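Local coordinates for protein putative aldehyde dehydrogenase AldY (Bacillus subtilis, PDB 4DNG) that probably oxidises aldehydes to carboxylates with NAD(+) as the electron acceptor, and may protect cells against stress from ethanol and related compounds, at residues 216-227 with 237-245. Numbering follows the deposited sequence. Where two conformers were deposited one is given.
Sequences DGMLTNPIPRLI and RHIGEIAGR
Leu219 reaches out of a short turn ahead of strand 226-231 and sets its two methyls against the flank of helix 233-246, a compact example of how a Rossmann-like beta-alpha-beta unit packs the loop before its first strand against its helix. The leucine lies at about a right angle to both isoleucines it meets. Its CD1 is 3.8 Å from Ile239 CG1 and equally 3.8 Å from Ile242 CD1, while CD2 rests on the same Ile239 CG1. Ile242 uses both branches: CG2 touches the chain itself, 3.5 Å from Leu219 O, and CD1 leans over one face of the His238 ring, toward its rim. Deeper in, the apolar layer continues from strand to helix, with Ile227 CG2 4.1 Å from Ile239 CG2 and Ile227 CG1 touching the methyl of Ala243.

The outer side is polar and more loosely held. The His238 ring, turned out by a first torsion of -174° that sets CG opposite the backbone N, brings NE2 to the Asp216 carboxylate, where it gives a hydrogen bond to Asp216 OD2 (2.9 Å, 151°) and a weak one to Asp216 OD1. The carboxylate meets the ring at its edge, but the two planes are turned 48° apart and NE2 comes to OD2 from above the carboxylate plane. Replacing Asp216 with an alanine would probably leave His238 NE2 without this acceptor and its imidazole freer to turn on this partly exposed side.

Ile239 also packs on Leu252 of strand 249-254 and lies close to Val235, part of the NAD(+) site inferred by similarity. Beyond the helix, in the modelled conformer, Glu241 pairs with Arg245 of the second subunit, and Arg245 with its Glu241; on the loop's other side, Met218 and Pro224 pack against helix 43-60 and strand 135-150.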
loop_
_atom_site.group_PDB
_atom_site.type_symbol
_atom_site.label_atom_id
_atom_site.label_comp_id
_atom_site.label_asym_id
_atom_site.label_seq_id
_atom_site.Cartn_x
_atom_site.Cartn_y
_atom_site.Cartn_z
ATOM N N ASP A 216 6.316 10.474 17.705
ATOM C CA ASP A 216 5.988 9.653 16.547
ATOM C C ASP A 216 6.737 8.299 16.559
ATOM O O ASP A 216 6.631 7.518 15.607
ATOM C CB ASP A 216 6.228 10.433 15.245
ATOM C CG ASP A 216 5.221 11.567 15.042
ATOM O OD1 ASP A 216 4.031 11.381 15.408
ATOM O OD2 ASP A 216 5.626 12.644 14.520
ATOM N N GLY A 217 7.466 8.021 17.645
ATOM C CA GLY A 217 8.152 6.730 17.864
ATOM C C GLY A 217 7.600 5.438 17.249
ATOM O O GLY A 217 8.374 4.575 16.841
ATOM N N MET A 218 6.273 5.286 17.168
ATOM C CA MET A 218 5.681 4.108 16.541
ATOM C C MET A 218 5.772 4.179 15.006
ATOM O O MET A 218 5.540 3.176 14.314
ATOM C CB MET A 218 4.219 3.961 16.979
ATOM C CG MET A 218 4.021 3.651 18.466
ATOM S SD MET A 218 4.581 1.989 18.884
ATOM C CE MET A 218 3.439 0.942 18.026
ATOM N N LEU A 219 6.148 5.358 14.493
ATOM C CA LEU A 219 6.003 5.691 13.101
ATOM C C LEU A 219 7.345 5.814 12.408
ATOM O O LEU A 219 7.509 5.370 11.265
ATOM C CB LEU A 219 5.237 7.010 12.964
ATOM C CG LEU A 219 3.864 7.216 13.638
ATOM C CD1 LEU A 219 3.194 8.499 13.134
ATOM C CD2 LEU A 219 2.937 6.030 13.441
ATOM N N THR A 220 8.302 6.403 13.114
ATOM C CA THR A 220 9.585 6.848 12.555
ATOM C C THR A 220 10.682 5.788 12.618
ATOM O O THR A 220 11.683 5.848 11.890
ATOM C CB THR A 220 10.105 8.052 13.363
ATOM O OG1 THR A 220 9.191 9.147 13.228
ATOM C CG2 THR A 220 11.445 8.492 12.822
ATOM N N ASN A 221 10.532 4.843 13.534
ATOM C CA ASN A 221 11.558 3.867 13.723
ATOM C C ASN A 221 11.736 3.168 12.379
ATOM O O ASN A 221 10.740 2.755 11.757
ATOM C CB ASN A 221 11.180 2.888 14.839
ATOM C CG ASN A 221 12.347 2.015 15.260
ATOM O OD1 ASN A 221 12.905 1.294 14.446
ATOM N ND2 ASN A 221 12.721 2.081 16.524
ATOM N N PRO A 222 12.992 3.090 11.894
ATOM C CA PRO A 222 13.200 2.439 10.596
ATOM C C PRO A 222 12.806 0.970 10.604
ATOM O O PRO A 222 12.434 0.461 9.545
ATOM C CB PRO A 222 14.709 2.600 10.313
ATOM C CG PRO A 222 15.291 3.359 11.463
ATOM C CD PRO A 222 14.171 3.855 12.345
ATOM N N ILE A 223 12.851 0.305 11.769
ATOM C CA ILE A 223 12.534 -1.142 11.851
ATOM C C ILE A 223 11.203 -1.640 11.224
ATOM O O ILE A 223 11.228 -2.391 10.252
ATOM C CB ILE A 223 12.615 -1.717 13.281
ATOM C CG1 ILE A 223 13.961 -1.394 13.974
ATOM C CG2 ILE A 223 12.343 -3.225 13.239
ATOM C CD1 ILE A 223 15.212 -1.816 13.244
ATOM N N PRO A 224 10.044 -1.251 11.795
ATOM C CA PRO A 224 8.834 -1.982 11.417
ATOM C C PRO A 224 8.489 -1.808 9.963
ATOM O O PRO A 224 8.670 -0.708 9.428
ATOM C CB PRO A 224 7.731 -1.309 12.267
ATOM C CG PRO A 224 8.243 0.049 12.563
ATOM C CD PRO A 224 9.744 -0.101 12.675
ATOM N N ARG A 225 7.945 -2.856 9.337
ATOM C CA ARG A 225 7.622 -2.798 7.905
ATOM C C ARG A 225 6.144 -2.574 7.583
ATOM O O ARG A 225 5.785 -2.333 6.431
ATOM C CB ARG A 225 8.197 -3.997 7.174
ATOM C CG ARG A 225 9.606 -3.742 6.689
ATOM C CD ARG A 225 10.321 -5.018 6.296
ATOM N NE ARG A 225 11.755 -4.893 6.580
ATOM C CZ ARG A 225 12.733 -5.097 5.700
ATOM N NH1 ARG A 225 12.456 -5.468 4.454
ATOM N NH2 ARG A 225 14.000 -4.950 6.075
ATOM N N LEU A 226 5.301 -2.618 8.617
ATOM C CA LEU A 226 3.894 -2.230 8.498
ATOM C C LEU A 226 3.454 -1.455 9.726
ATOM O O LEU A 226 3.784 -1.843 10.857
ATOM C CB LEU A 226 3.014 -3.451 8.321
ATOM C CG LEU A 226 1.499 -3.301 8.397
ATOM C CD1 LEU A 226 0.903 -2.945 7.064
ATOM C CD2 LEU A 226 0.915 -4.616 8.846
ATOM N N ILE A 227 2.744 -0.348 9.488
ATOM C CA ILE A 227 2.031 0.381 10.520
ATOM C C ILE A 227 0.572 0.015 10.379
ATOM O O ILE A 227 -0.025 0.200 9.317
ATOM C CB ILE A 227 2.067 1.918 10.367
ATOM C CG1 ILE A 227 3.449 2.451 9.989
ATOM C CG2 ILE A 227 1.570 2.579 11.654
ATOM C CD1 ILE A 227 4.503 2.152 11.019
ATOM N N ARG A 237 -3.446 10.932 8.118
ATOM C CA ARG A 237 -2.654 11.632 7.118
ATOM C C ARG A 237 -1.205 11.750 7.581
ATOM O O ARG A 237 -0.269 11.624 6.784
ATOM C CB ARG A 237 -3.257 13.010 6.799
ATOM C CG ARG A 237 -4.714 12.943 6.336
ATOM C CD ARG A 237 -5.270 14.284 5.861
ATOM N NE ARG A 237 -6.063 13.988 4.690
ATOM C CZ ARG A 237 -7.380 14.025 4.634
ATOM N NH1 ARG A 237 -7.975 13.684 3.510
ATOM N NH2 ARG A 237 -8.084 14.424 5.675
ATOM N N HIS A 238 -1.031 11.975 8.880
ATOM C CA HIS A 238 0.285 12.099 9.498
ATOM C C HIS A 238 1.042 10.788 9.389
ATOM O O HIS A 238 2.239 10.771 9.092
ATOM C CB HIS A 238 0.089 12.544 10.952
ATOM C CG HIS A 238 1.366 12.866 11.711
ATOM N ND1 HIS A 238 2.034 14.021 11.553
ATOM C CD2 HIS A 238 2.037 12.157 12.717
ATOM C CE1 HIS A 238 3.107 14.027 12.369
ATOM N NE2 HIS A 238 3.093 12.892 13.092
ATOM N N ILE A 239 0.361 9.674 9.613
ATOM C CA ILE A 239 0.982 8.372 9.411
ATOM C C ILE A 239 1.293 8.142 7.924
ATOM O O ILE A 239 2.394 7.727 7.563
ATOM C CB ILE A 239 0.078 7.247 9.929
ATOM C CG1 ILE A 239 -0.028 7.375 11.433
ATOM C CG2 ILE A 239 0.616 5.873 9.482
ATOM C CD1 ILE A 239 -1.184 6.618 12.029
ATOM N N GLY A 240 0.325 8.438 7.067
ATOM C CA GLY A 240 0.481 8.221 5.624
ATOM C C GLY A 240 1.687 8.920 5.038
ATOM O O GLY A 240 2.371 8.399 4.157
ATOM N N GLU A 241 1.963 10.107 5.546
ATOM C CA GLU A 241 3.086 10.872 5.058
ATOM C C GLU A 241 4.400 10.246 5.534
ATOM O O GLU A 241 5.334 10.055 4.748
ATOM C CB GLU A 241 2.900 12.312 5.510
ATOM C CG GLU A 241 4.120 13.199 5.642
ATOM C CD GLU A 241 3.852 14.323 6.622
ATOM O OE1 GLU A 241 3.914 15.506 6.236
ATOM O OE2 GLU A 241 3.533 14.006 7.788
ATOM N N ILE A 242 4.458 9.886 6.809
ATOM C CA ILE A 242 5.689 9.345 7.381
ATOM C C ILE A 242 5.972 7.973 6.805
ATOM O O ILE A 242 7.101 7.684 6.427
ATOM C CB ILE A 242 5.651 9.262 8.923
ATOM C CG1 ILE A 242 5.816 10.649 9.522
ATOM C CG2 ILE A 242 6.732 8.318 9.456
ATOM C CD1 ILE A 242 5.094 10.832 10.844
ATOM N N ALA A 243 4.942 7.139 6.740
ATOM C CA ALA A 243 5.093 5.778 6.251
ATOM C C ALA A 243 5.276 5.771 4.733
ATOM O O ALA A 243 6.056 4.983 4.199
ATOM C CB ALA A 243 3.903 4.927 6.678
ATOM N N GLY A 244 4.584 6.674 4.045
ATOM C CA GLY A 244 4.752 6.837 2.601
ATOM C C GLY A 244 6.183 7.194 2.234
ATOM O O GLY A 244 6.745 6.602 1.317
ATOM N N ARG A 245 6.757 8.170 2.949
ATOM C CA ARG A 245 8.144 8.615 2.759
ATOM C C ARG A 245 9.136 7.470 2.966
ATOM O O ARG A 245 10.154 7.377 2.284
ATOM C CB ARG A 245 8.459 9.752 3.740
ATOM C CG ARG A 245 9.703 10.556 3.407
ATOM C CD ARG A 245 10.037 11.557 4.506
ATOM N NE ARG A 245 8.897 12.400 4.865
ATOM C CZ ARG A 245 8.404 12.515 6.095
ATOM N NH1 ARG A 245 8.957 11.845 7.107
ATOM N NH2 ARG A 245 7.363 13.313 6.314
#